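Local structure of YlmD (Geobacillus stearothermophilus, 6T1B) at residues V88-R93 / E114-L119; T198-P204 / L225-A229; P3-Q7 / Y238-R242; G33-K37 / D55-N59. The protein catalyses the phosphorolysis of adenosine, inosine and S-methyl-5'-thioadenosine to the free base and ribose 1-phosphate or its methylthio derivative, and also deaminates adenosine. All blocks are in the same frame, centred on the assembly; numbering follows the deposited sequence.

All four contacts are partly buried, and each joins a loop or chain end to a neighbouring element. Contacts 1 and 3 reach the same mixed sheet, through strand 118-123 and strand 6-8, with centres about 26 Å apart. Contact 3 joins the N-terminal residues to the segment after strand 237-239 and encloses the other three in sequence. It has the richest polar network. Contacts 2 and 4 each set a loop against a helix, 219-229 and 53-67, with centres about 40 Å apart on opposite sides of the chain's centre. Contact 2 is mainly apolar and lies away from the sites. Contact 4 is polar, and its helix borders the inosine pocket. Contact 1 mixes buried valine and leucine with polar bonds to backbone.

Contact 1 (V88-R93 / E114-L119); sequences VTKSDR and EAGVLL
Residues 88-93 leave strand 85-87 extended at Val88 and Thr89, then make a 3-10 turn at 90-92. Asp92 N bonds Thr89 O (2.9 Å). Residues 114-119 run through a turn into strand 118-123. The CA atoms of Thr89 and Glu114 are 6.3 Å apart, those of Lys90 and Val117 6.2 Å. Gly116 has phi/psi 81/16, which by itself calls for glycine. A CB there would also strike Arg93. Thr89 OG1 accepts from Ser91 N (3.2 Å), an ST turn, and Thr89 N bonds Asp92 OD1 (2.9 Å). Inside, Val88 CG2 meets Leu119 CD2 at 3.6 Å. Lys90 CG packs on Val117 CG2 (3.5 Å), while Lys90 NZ forms a salt bridge with Glu272. Glu114 (m, t) accepts from Lys90 N through OE2 (2.9 Å). Arg93 gives Gly116 O a forked pair, NE at 3.0 Å and NH1 at 2.9 Å. Thus charged side chains bond backbone groups across the gap, and tie this connection between strands 85-87 and 109-112 to the turn leading into strand 118-123.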
loop_
_atom_site.group_PDB
_atom_site.type_symbol
_atom_site.label_atom_id
_atom_site.label_comp_id
_atom_site.label_asym_id
_atom_site.label_seq_id
_atom_site.Cartn_x
_atom_site.Cartn_y
_atom_site.Cartn_z
ATOM N N VAL A 88 -13.712 -5.793 5.420
ATOM C CA VAL A 88 -14.077 -7.000 4.687
ATOM C C VAL A 88 -13.918 -8.241 5.545
ATOM O O VAL A 88 -13.234 -8.236 6.573
ATOM C CB VAL A 88 -13.257 -7.147 3.390
ATOM C CG1 VAL A 88 -13.578 -5.988 2.450
ATOM C CG2 VAL A 88 -11.755 -7.188 3.701
ATOM N N THR A 89 -14.579 -9.320 5.110
ATOM C CA THR A 89 -14.613 -10.585 5.826
ATOM C C THR A 89 -14.457 -11.727 4.830
ATOM O O THR A 89 -14.289 -11.522 3.629
ATOM C CB THR A 89 -15.939 -10.770 6.578
ATOM O OG1 THR A 89 -17.001 -10.931 5.615
ATOM C CG2 THR A 89 -16.226 -9.590 7.485
ATOM N N LYS A 90 -14.539 -12.957 5.334
ATOM C CA LYS A 90 -14.436 -14.103 4.430
ATOM C C LYS A 90 -15.518 -14.088 3.360
ATOM O O LYS A 90 -15.306 -14.661 2.280
ATOM C CB LYS A 90 -14.372 -15.407 5.221
ATOM C CG LYS A 90 -12.956 -15.676 5.735
ATOM C CD LYS A 90 -12.869 -16.723 6.837
ATOM C CE LYS A 90 -13.436 -18.053 6.401
ATOM N NZ LYS A 90 -12.850 -19.165 7.200
ATOM N N SER A 91 -16.639 -13.395 3.590
ATOM C CA SER A 91 -17.680 -13.340 2.569
ATOM C C SER A 91 -17.254 -12.523 1.357
ATOM O O SER A 91 -17.917 -12.598 0.316
ATOM C CB SER A 91 -18.986 -12.788 3.142
ATOM O OG SER A 91 -18.884 -11.420 3.483
ATOM N N ASP A 92 -16.167 -11.774 1.463
ATOM C CA ASP A 92 -15.664 -10.955 0.376
ATOM C C ASP A 92 -14.523 -11.619 -0.375
ATOM O O ASP A 92 -14.032 -11.043 -1.353
ATOM C CB ASP A 92 -15.227 -9.582 0.907
ATOM C CG ASP A 92 -16.354 -8.864 1.617
ATOM O OD1 ASP A 92 -16.232 -8.604 2.831
ATOM O OD2 ASP A 92 -17.395 -8.617 0.975
ATOM N N ARG A 93 -14.126 -12.827 0.028
ATOM C CA ARG A 93 -12.990 -13.466 -0.618
ATOM C C ARG A 93 -13.265 -13.651 -2.096
ATOM O O ARG A 93 -14.378 -14.029 -2.502
ATOM C CB ARG A 93 -12.715 -14.836 -0.025
ATOM C CG ARG A 93 -12.165 -14.821 1.384
ATOM C CD ARG A 93 -12.513 -16.153 2.013
ATOM N NE ARG A 93 -11.422 -16.706 2.783
ATOM C CZ ARG A 93 -11.450 -17.915 3.320
ATOM N NH1 ARG A 93 -10.407 -18.344 4.013
ATOM N NH2 ARG A 93 -12.525 -18.686 3.152
ATOM N N GLU A 114 -10.460 -10.937 10.498
ATOM C CA GLU A 114 -10.552 -12.374 10.313
ATOM C C GLU A 114 -9.265 -12.916 9.717
ATOM O O GLU A 114 -8.590 -12.229 8.950
ATOM C CB GLU A 114 -11.734 -12.730 9.399
ATOM C CG GLU A 114 -13.059 -12.227 9.932
ATOM C CD GLU A 114 -14.269 -12.687 9.153
ATOM O OE1 GLU A 114 -15.383 -12.293 9.557
ATOM O OE2 GLU A 114 -14.130 -13.425 8.155
ATOM N N ALA A 115 -8.928 -14.150 10.077
ATOM C CA ALA A 115 -7.852 -14.855 9.397
ATOM C C ALA A 115 -8.353 -15.459 8.085
ATOM O O ALA A 115 -9.558 -15.594 7.847
ATOM C CB ALA A 115 -7.271 -15.952 10.285
ATOM N N GLY A 116 -7.409 -15.843 7.233
ATOM C CA GLY A 116 -7.783 -16.472 5.978
ATOM C C GLY A 116 -8.203 -15.518 4.886
ATOM O O GLY A 116 -8.759 -15.954 3.874
ATOM N N VAL A 117 -7.905 -14.233 5.022
ATOM C CA VAL A 117 -8.330 -13.193 4.095
ATOM C C VAL A 117 -7.094 -12.367 3.765
ATOM O O VAL A 117 -6.543 -11.700 4.647
ATOM C CB VAL A 117 -9.417 -12.302 4.729
ATOM C CG1 VAL A 117 -9.785 -11.173 3.805
ATOM C CG2 VAL A 117 -10.617 -13.144 5.086
ATOM N N LEU A 118 -6.656 -12.389 2.513
ATOM C CA LEU A 118 -5.474 -11.643 2.105
ATOM C C LEU A 118 -5.903 -10.340 1.461
ATOM O O LEU A 118 -6.428 -10.335 0.351
ATOM C CB LEU A 118 -4.593 -12.459 1.154
ATOM C CG LEU A 118 -3.198 -11.857 0.970
ATOM C CD1 LEU A 118 -2.314 -12.068 2.191
ATOM C CD2 LEU A 118 -2.516 -12.371 -0.297
ATOM N N LEU A 119 -5.664 -9.215 2.135
ATOM C CA LEU A 119 -5.921 -7.916 1.540
ATOM C C LEU A 119 -4.837 -7.678 0.505
ATOM O O LEU A 119 -3.648 -7.889 0.792
ATOM C CB LEU A 119 -5.871 -6.826 2.608
ATOM C CG LEU A 119 -6.762 -7.119 3.830
ATOM C CD1 LEU A 119 -6.612 -5.966 4.815
ATOM C CD2 LEU A 119 -8.182 -7.347 3.484
#

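Contact 2 (T198-P204 / L225-A229); sequences TLPPESP and LQLLA
This is a loop-on-helix contact: residues 198-204, which link helix 189-195 to strand 207-211, lie against the C-terminal end of helix 219-229. The loop is extended at Leu199 and Pro200, then makes a type I beta turn from Pro200 to Ser203, with Ser203 N bonded to Pro200 O (2.9 Å). The nearest CA pairs are Leu199 with Gln226 (6.2 Å) and Pro200 with Ala229 (7.1 Å). Leu225 opens the segment and is its most covered residue. Its m, t side chain points at the loop. Its CB meets Leu199 CD2 at 3.9 Å, and its CD1 lies 3.8 Å from Ser203 OG and 3.4 Å from Pro204 O. Pro206 also covers both Leu199 and Leu225. Gln226 (m, t) comes next. Its amide makes a weak hydrogen bond from NE2 to Thr198 OG1 (2.8 Å). Each partner is held more strongly elsewhere: Gln226 NE2 by Thr149 O, and Thr198 OG1 by Leu195 O. Leu227 faces helix 153-163 and strand 237-239 instead. Ala229 is one turn past Leu225, with its N bonded to Leu225 O (3.0 Å). Its small side chain closes the exposed edge of the contact, where Ala229 CB rests 3.9 Å from Pro200 CG.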
loop_
_atom_site.group_PDB
_atom_site.type_symbol
_atom_site.label_atom_id
_atom_site.label_comp_id
_atom_site.label_asym_id
_atom_site.label_seq_id
_atom_site.Cartn_x
_atom_site.Cartn_y
_atom_site.Cartn_z
ATOM N N THR A 198 -4.096 18.996 6.070
ATOM C CA THR A 198 -4.163 17.701 6.737
ATOM C C THR A 198 -3.096 17.529 7.810
ATOM O O THR A 198 -3.081 16.497 8.494
ATOM C CB THR A 198 -4.019 16.569 5.712
ATOM O OG1 THR A 198 -2.651 16.485 5.292
ATOM C CG2 THR A 198 -4.908 16.804 4.493
ATOM N N LEU A 199 -2.189 18.486 7.952
ATOM C CA LEU A 199 -1.101 18.379 8.911
ATOM C C LEU A 199 -1.314 19.359 10.053
ATOM O O LEU A 199 -1.933 20.407 9.866
ATOM C CB LEU A 199 0.237 18.700 8.235
ATOM C CG LEU A 199 0.559 17.878 6.990
ATOM C CD1 LEU A 199 1.713 18.499 6.213
ATOM C CD2 LEU A 199 0.882 16.428 7.343
ATOM N N PRO A 200 -0.802 19.051 11.252
ATOM C CA PRO A 200 -0.987 19.977 12.372
ATOM C C PRO A 200 -0.356 21.319 12.078
ATOM O O PRO A 200 0.656 21.411 11.358
ATOM C CB PRO A 200 -0.268 19.260 13.530
ATOM C CG PRO A 200 -0.297 17.813 13.160
ATOM C CD PRO A 200 -0.167 17.787 11.659
ATOM N N PRO A 201 -0.914 22.399 12.635
ATOM C CA PRO A 201 -0.403 23.742 12.295
ATOM C C PRO A 201 1.086 23.937 12.546
ATOM O O PRO A 201 1.750 24.644 11.777
ATOM C CB PRO A 201 -1.257 24.676 13.171
ATOM C CG PRO A 201 -2.481 23.883 13.508
ATOM C CD PRO A 201 -2.045 22.451 13.581
ATOM N N GLU A 202 1.631 23.352 13.611
ATOM C CA GLU A 202 3.042 23.507 13.958
ATOM C C GLU A 202 3.938 22.602 13.133
ATOM O O GLU A 202 5.163 22.667 13.272
ATOM C CB GLU A 202 3.220 23.222 15.464
ATOM C CG GLU A 202 4.640 23.380 16.046
ATOM C CD GLU A 202 4.648 23.575 17.576
ATOM O OE1 GLU A 202 5.383 24.460 18.073
ATOM O OE2 GLU A 202 3.911 22.850 18.280
ATOM N N SER A 203 3.362 21.802 12.238
ATOM C CA SER A 203 4.035 20.607 11.756
ATOM C C SER A 203 5.142 20.960 10.766
ATOM O O SER A 203 4.984 21.876 9.958
ATOM C CB SER A 203 3.025 19.700 11.062
ATOM O OG SER A 203 3.667 18.555 10.532
ATOM N N PRO A 204 6.263 20.239 10.803
ATOM C CA PRO A 204 7.239 20.360 9.708
ATOM C C PRO A 204 6.605 19.858 8.422
ATOM O O PRO A 204 5.834 18.902 8.430
ATOM C CB PRO A 204 8.399 19.468 10.159
ATOM C CG PRO A 204 7.789 18.499 11.122
ATOM C CD PRO A 204 6.682 19.244 11.814
ATOM N N LEU A 225 3.262 11.753 9.367
ATOM C CA LEU A 225 2.828 12.875 10.192
ATOM C C LEU A 225 1.336 12.795 10.477
ATOM O O LEU A 225 0.888 13.091 11.591
ATOM C CB LEU A 225 3.187 14.192 9.500
ATOM C CG LEU A 225 4.682 14.494 9.393
ATOM C CD1 LEU A 225 4.909 15.665 8.437
ATOM C CD2 LEU A 225 5.274 14.803 10.733
ATOM N N GLN A 226 0.548 12.374 9.483
ATOM C CA GLN A 226 -0.883 12.205 9.710
ATOM C C GLN A 226 -1.149 11.114 10.741
ATOM O O GLN A 226 -2.021 11.269 11.596
ATOM C CB GLN A 226 -1.613 11.876 8.414
ATOM C CG GLN A 226 -1.796 13.078 7.501
ATOM C CD GLN A 226 -2.597 12.736 6.253
ATOM O OE1 GLN A 226 -3.207 11.681 6.163
ATOM N NE2 GLN A 226 -2.618 13.658 5.297
ATOM N N LEU A 227 -0.432 9.986 10.640
ATOM C CA LEU A 227 -0.642 8.892 11.584
ATOM C C LEU A 227 -0.294 9.316 12.998
ATOM O O LEU A 227 -1.001 8.963 13.948
ATOM C CB LEU A 227 0.193 7.681 11.191
ATOM C CG LEU A 227 -0.297 7.004 9.923
ATOM C CD1 LEU A 227 0.797 6.131 9.330
ATOM C CD2 LEU A 227 -1.529 6.154 10.169
ATOM N N LEU A 228 0.810 10.047 13.154
ATOM C CA LEU A 228 1.168 10.577 14.462
ATOM C C LEU A 228 0.053 11.454 15.001
ATOM O O LEU A 228 -0.344 11.332 16.160
ATOM C CB LEU A 228 2.471 11.368 14.351
ATOM C CG LEU A 228 3.715 10.530 14.110
ATOM C CD1 LEU A 228 4.869 11.389 13.586
ATOM C CD2 LEU A 228 4.109 9.805 15.392
ATOM N N ALA A 229 -0.488 12.331 14.153
ATOM C CA ALA A 229 -1.559 13.223 14.596
ATOM C C ALA A 229 -2.816 12.455 14.974
ATOM O O ALA A 229 -3.571 12.893 15.851
ATOM C CB ALA A 229 -1.881 14.232 13.490
#

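Contact 3 (P3-Q7 / Y238-R242); sequences PDIFQ and YVSER
This contact joins the two mixed six-stranded sheets near their outer strands, and brings the start of the chain to its C-terminal part. Residues 3-7 enter strand 6-8, an edge strand of one sheet. Residues 238-242 leave strand 237-239, an edge strand of the other. The nearest CA atoms are Ile5 and Ser240, 5.8 Å apart. Asp4 (chi1 t) is the polar centre. Its OD1 accepts from Ser240 OG (2.8 Å) and from Phe6 N (3.1 Å), the latter an Asx turn. Its OD2 accepts from Glu241 N (2.9 Å). Asp4 OD1 also forms a salt bridge with Arg242 NE (3.5 Å). Ser240 OG in turn accepts from Arg242 N (3.2 Å), an ST turn that bends the chain after the strand. Arg242 (m, t, t) donates to Phe6 O with both NE (3.1 Å) and NH2 (3.0 Å), while its NH1 is paired with Glu247. One water accepts from Ile5 N (3.2 Å) and donates to Val239 O (3.1 Å). Beside this network Ile5 CD1 packs on Tyr238 CB (3.8 Å), an apolar pair, and Phe6 CD1 lies 3.9 Å from Ser240 CB. Arg242 directly precedes the zinc ligand Cys243, and its side chain lies about 9 Å from the bound zinc, which is probably structural. Around it, Phe6 packs on strand 13-16, Ile5 on strand 173-176, and Val239 on helix 219-229.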
loop_
_atom_site.group_PDB
_atom_site.type_symbol
_atom_site.label_atom_id
_atom_site.label_comp_id
_atom_site.label_asym_id
_atom_site.label_seq_id
_atom_site.Cartn_x
_atom_site.Cartn_y
_atom_site.Cartn_z
ATOM N N PRO A 3 19.011 -1.927 8.410
ATOM C CA PRO A 3 18.484 -2.694 7.272
ATOM C C PRO A 3 17.022 -2.354 7.027
ATOM O O PRO A 3 16.287 -2.110 7.989
ATOM C CB PRO A 3 18.625 -4.138 7.743
ATOM C CG PRO A 3 18.399 -4.050 9.219
ATOM C CD PRO A 3 18.965 -2.708 9.662
ATOM N N ASP A 4 16.598 -2.347 5.770
ATOM C CA ASP A 4 15.246 -1.899 5.469
ATOM C C ASP A 4 14.226 -2.841 6.095
ATOM O O ASP A 4 14.471 -4.040 6.249
ATOM C CB ASP A 4 15.020 -1.807 3.963
ATOM C CG ASP A 4 13.890 -0.855 3.607
ATOM O OD1 ASP A 4 12.765 -1.334 3.372
ATOM O OD2 ASP A 4 14.143 0.374 3.596
ATOM N N ILE A 5 13.076 -2.282 6.473
ATOM C CA ILE A 5 12.034 -3.109 7.052
ATOM C C ILE A 5 11.438 -4.077 6.036
ATOM O O ILE A 5 10.809 -5.065 6.437
ATOM C CB ILE A 5 10.941 -2.275 7.733
ATOM C CG1 ILE A 5 10.392 -1.232 6.780
ATOM C CG2 ILE A 5 11.484 -1.570 8.953
ATOM C CD1 ILE A 5 8.939 -0.943 7.017
ATOM N N PHE A 6 11.587 -3.812 4.726
ATOM C CA PHE A 6 11.138 -4.720 3.678
ATOM C C PHE A 6 12.350 -5.432 3.099
ATOM O O PHE A 6 13.228 -4.800 2.496
ATOM C CB PHE A 6 10.359 -3.969 2.602
ATOM C CG PHE A 6 8.971 -3.642 3.019
ATOM C CD1 PHE A 6 8.716 -2.544 3.820
ATOM C CD2 PHE A 6 7.914 -4.465 2.650
ATOM C CE1 PHE A 6 7.433 -2.269 4.250
ATOM C CE2 PHE A 6 6.635 -4.185 3.061
ATOM C CZ PHE A 6 6.392 -3.085 3.851
ATOM N N GLN A 7 12.415 -6.743 3.322
ATOM C CA GLN A 7 13.603 -7.538 3.054
ATOM C C GLN A 7 13.325 -8.569 1.970
ATOM O O GLN A 7 12.261 -9.207 1.956
ATOM C CB GLN A 7 14.052 -8.267 4.315
ATOM C CG GLN A 7 14.225 -7.376 5.519
ATOM C CD GLN A 7 14.528 -8.162 6.783
ATOM O OE1 GLN A 7 13.914 -7.940 7.827
ATOM N NE2 GLN A 7 15.480 -9.085 6.692
ATOM N N TYR A 238 6.954 2.266 11.217
ATOM C CA TYR A 238 8.170 1.854 10.536
ATOM C C TYR A 238 8.077 2.329 9.100
ATOM O O TYR A 238 7.033 2.159 8.470
ATOM C CB TYR A 238 8.253 0.329 10.536
ATOM C CG TYR A 238 8.337 -0.292 11.919
ATOM C CD1 TYR A 238 7.210 -0.407 12.716
ATOM C CD2 TYR A 238 9.545 -0.763 12.421
ATOM C CE1 TYR A 238 7.278 -0.974 13.994
ATOM C CE2 TYR A 238 9.621 -1.340 13.685
ATOM C CZ TYR A 238 8.481 -1.438 14.457
ATOM O OH TYR A 238 8.561 -2.013 15.716
ATOM N N VAL A 239 9.144 2.929 8.583
ATOM C CA VAL A 239 9.104 3.536 7.250
ATOM C C VAL A 239 10.213 2.928 6.401
ATOM O O VAL A 239 11.394 3.027 6.745
ATOM C CB VAL A 239 9.264 5.063 7.325
ATOM C CG1 VAL A 239 9.162 5.687 5.955
ATOM C CG2 VAL A 239 8.224 5.671 8.252
ATOM N N SER A 240 9.842 2.318 5.279
ATOM C CA SER A 240 10.832 1.865 4.312
ATOM C C SER A 240 11.523 3.055 3.658
ATOM O O SER A 240 10.876 4.049 3.314
ATOM C CB SER A 240 10.138 1.056 3.213
ATOM O OG SER A 240 11.056 0.594 2.238
ATOM N N GLU A 241 12.829 2.933 3.435
ATOM C CA GLU A 241 13.583 3.945 2.707
ATOM C C GLU A 241 13.620 3.673 1.201
ATOM O O GLU A 241 14.226 4.458 0.457
ATOM C CB GLU A 241 15.024 4.036 3.223
ATOM C CG GLU A 241 15.193 4.074 4.736
ATOM C CD GLU A 241 15.013 5.451 5.327
ATOM O OE1 GLU A 241 15.455 5.662 6.477
ATOM O OE2 GLU A 241 14.428 6.319 4.646
ATOM N N ARG A 242 13.017 2.585 0.738
ATOM C CA ARG A 242 13.122 2.221 -0.667
ATOM C C ARG A 242 12.256 3.139 -1.518
ATOM O O ARG A 242 11.069 3.353 -1.222
ATOM C CB ARG A 242 12.676 0.775 -0.862
ATOM C CG ARG A 242 13.536 -0.242 -0.163
ATOM C CD ARG A 242 12.937 -1.610 -0.363
ATOM N NE ARG A 242 13.689 -2.680 0.280
ATOM C CZ ARG A 242 14.694 -3.343 -0.281
ATOM N NH1 ARG A 242 15.108 -3.033 -1.496
ATOM N NH2 ARG A 242 15.296 -4.310 0.399
HETATM O O HOH W 1 13.531 0.848 6.536
#

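Contact 4 (G33-K37 / D55-N59); sequences GGESK and DVVNN
Asn59 reaches from helix 53-67 across the loop 33-37 and bonds it with both ends of its amide. OD1 accepts from Glu35 N (2.8 Å), and ND2 donates to Ser36 OG (2.9 Å). The m rotamer of Asn59 carries the amide to the loop. ND2 also bonds Asn44 O, and Ser36 OG bonds Asp51. The loop has no regular structure. The closest CA pairs are Gly34 with Asn59 (5.3 Å) and Glu35 with Asp55 (5.4 Å), one helical turn apart, with Asn59 N bonded to Asp55 O (2.8 Å). This close approach suits glycine at 34, since a CB there would clash with Asn59 OD1. Gly33 (phi/psi 100/10) needs glycine for its backbone alone. Glu35 (m, m) lays its CG 4.0 Å from Asn58 CB. At the other end Lys37 NZ forms a salt bridge with Asp55 OD1 (2.8 Å) and donates to Glu35 O (3.0 Å). A water accepts from Lys37 N (2.9 Å) and donates to Asp55 OD1 (2.8 Å). The loop follows strand 25-29 and packs on one side of helix 53-67, while Val56 of that helix, pointing away from the loop, touches Leu47 of the inosine pocket.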
loop_
_atom_site.group_PDB
_atom_site.type_symbol
_atom_site.label_atom_id
_atom_site.label_comp_id
_atom_site.label_asym_id
_atom_site.label_seq_id
_atom_site.Cartn_x
_atom_site.Cartn_y
_atom_site.Cartn_z
ATOM N N GLY A 33 9.848 -12.540 -11.948
ATOM C CA GLY A 33 9.328 -13.876 -11.729
ATOM C C GLY A 33 7.990 -14.161 -12.372
ATOM O O GLY A 33 7.412 -15.223 -12.109
ATOM N N GLY A 34 7.497 -13.279 -13.230
ATOM C CA GLY A 34 6.179 -13.408 -13.803
ATOM C C GLY A 34 6.165 -13.749 -15.279
ATOM O O GLY A 34 7.162 -14.178 -15.867
ATOM N N GLU A 35 4.971 -13.571 -15.872
ATOM C CA GLU A 35 4.635 -13.972 -17.216
ATOM C C GLU A 35 4.433 -12.794 -18.161
ATOM O O GLU A 35 4.285 -13.005 -19.366
ATOM C CB GLU A 35 3.320 -14.793 -17.210
ATOM C CG GLU A 35 3.317 -16.038 -16.342
ATOM C CD GLU A 35 4.376 -17.036 -16.736
ATOM O OE1 GLU A 35 5.041 -17.575 -15.838
ATOM O OE2 GLU A 35 4.527 -17.287 -17.931
ATOM N N SER A 36 4.345 -11.579 -17.656
ATOM C CA SER A 36 3.957 -10.452 -18.482
ATOM C C SER A 36 5.137 -9.939 -19.285
ATOM O O SER A 36 6.306 -10.180 -18.957
ATOM C CB SER A 36 3.383 -9.306 -17.653
ATOM O OG SER A 36 2.248 -9.756 -16.923
ATOM N N LYS A 37 4.813 -9.210 -20.356
ATOM C CA LYS A 37 5.775 -8.822 -21.370
ATOM C C LYS A 37 5.797 -7.310 -21.580
ATOM O O LYS A 37 4.916 -6.566 -21.158
ATOM C CB LYS A 37 5.443 -9.577 -22.681
ATOM C CG LYS A 37 5.440 -11.102 -22.484
ATOM C CD LYS A 37 4.396 -11.767 -23.341
ATOM C CE LYS A 37 4.264 -13.252 -23.028
ATOM N NZ LYS A 37 3.133 -13.510 -22.101
ATOM N N ASP A 55 -1.972 -13.455 -18.364
ATOM C CA ASP A 55 -0.658 -13.295 -17.743
ATOM C C ASP A 55 -0.805 -12.774 -16.319
ATOM O O ASP A 55 -0.151 -13.267 -15.393
ATOM C CB ASP A 55 0.245 -12.381 -18.568
ATOM C CG ASP A 55 0.666 -12.987 -19.914
ATOM O OD1 ASP A 55 1.064 -12.178 -20.786
ATOM O OD2 ASP A 55 0.616 -14.224 -20.103
ATOM N N VAL A 56 -1.631 -11.734 -16.131
ATOM C CA VAL A 56 -1.785 -11.138 -14.801
ATOM C C VAL A 56 -2.341 -12.156 -13.803
ATOM O O VAL A 56 -1.845 -12.278 -12.672
ATOM C CB VAL A 56 -2.646 -9.861 -14.857
ATOM C CG1 VAL A 56 -2.843 -9.320 -13.460
ATOM C CG2 VAL A 56 -2.013 -8.814 -15.732
ATOM N N VAL A 57 -3.379 -12.897 -14.191
ATOM C CA VAL A 57 -3.921 -13.908 -13.282
ATOM C C VAL A 57 -2.858 -14.949 -12.951
ATOM O O VAL A 57 -2.735 -15.385 -11.799
ATOM C CB VAL A 57 -5.226 -14.513 -13.814
ATOM C CG1 VAL A 57 -5.678 -15.689 -12.956
ATOM C CG2 VAL A 57 -6.292 -13.436 -13.832
ATOM N N ASN A 58 -2.052 -15.349 -13.940
ATOM C CA ASN A 58 -0.993 -16.321 -13.657
ATOM C C ASN A 58 0.060 -15.733 -12.716
ATOM O O ASN A 58 0.593 -16.449 -11.851
ATOM C CB ASN A 58 -0.372 -16.840 -14.952
ATOM C CG ASN A 58 -1.246 -17.875 -15.615
ATOM O OD1 ASN A 58 -1.996 -18.589 -14.943
ATOM N ND2 ASN A 58 -1.138 -17.988 -16.936
ATOM N N ASN A 59 0.358 -14.441 -12.849
ATOM C CA ASN A 59 1.264 -13.770 -11.920
ATOM C C ASN A 59 0.703 -13.799 -10.506
ATOM O O ASN A 59 1.428 -14.082 -9.539
ATOM C CB ASN A 59 1.507 -12.319 -12.343
ATOM C CG ASN A 59 2.231 -12.224 -13.661
ATOM O OD1 ASN A 59 2.961 -13.138 -14.043
ATOM N ND2 ASN A 59 2.070 -11.099 -14.346
HETATM O O HOH W 2 2.001 -9.541 -20.970
#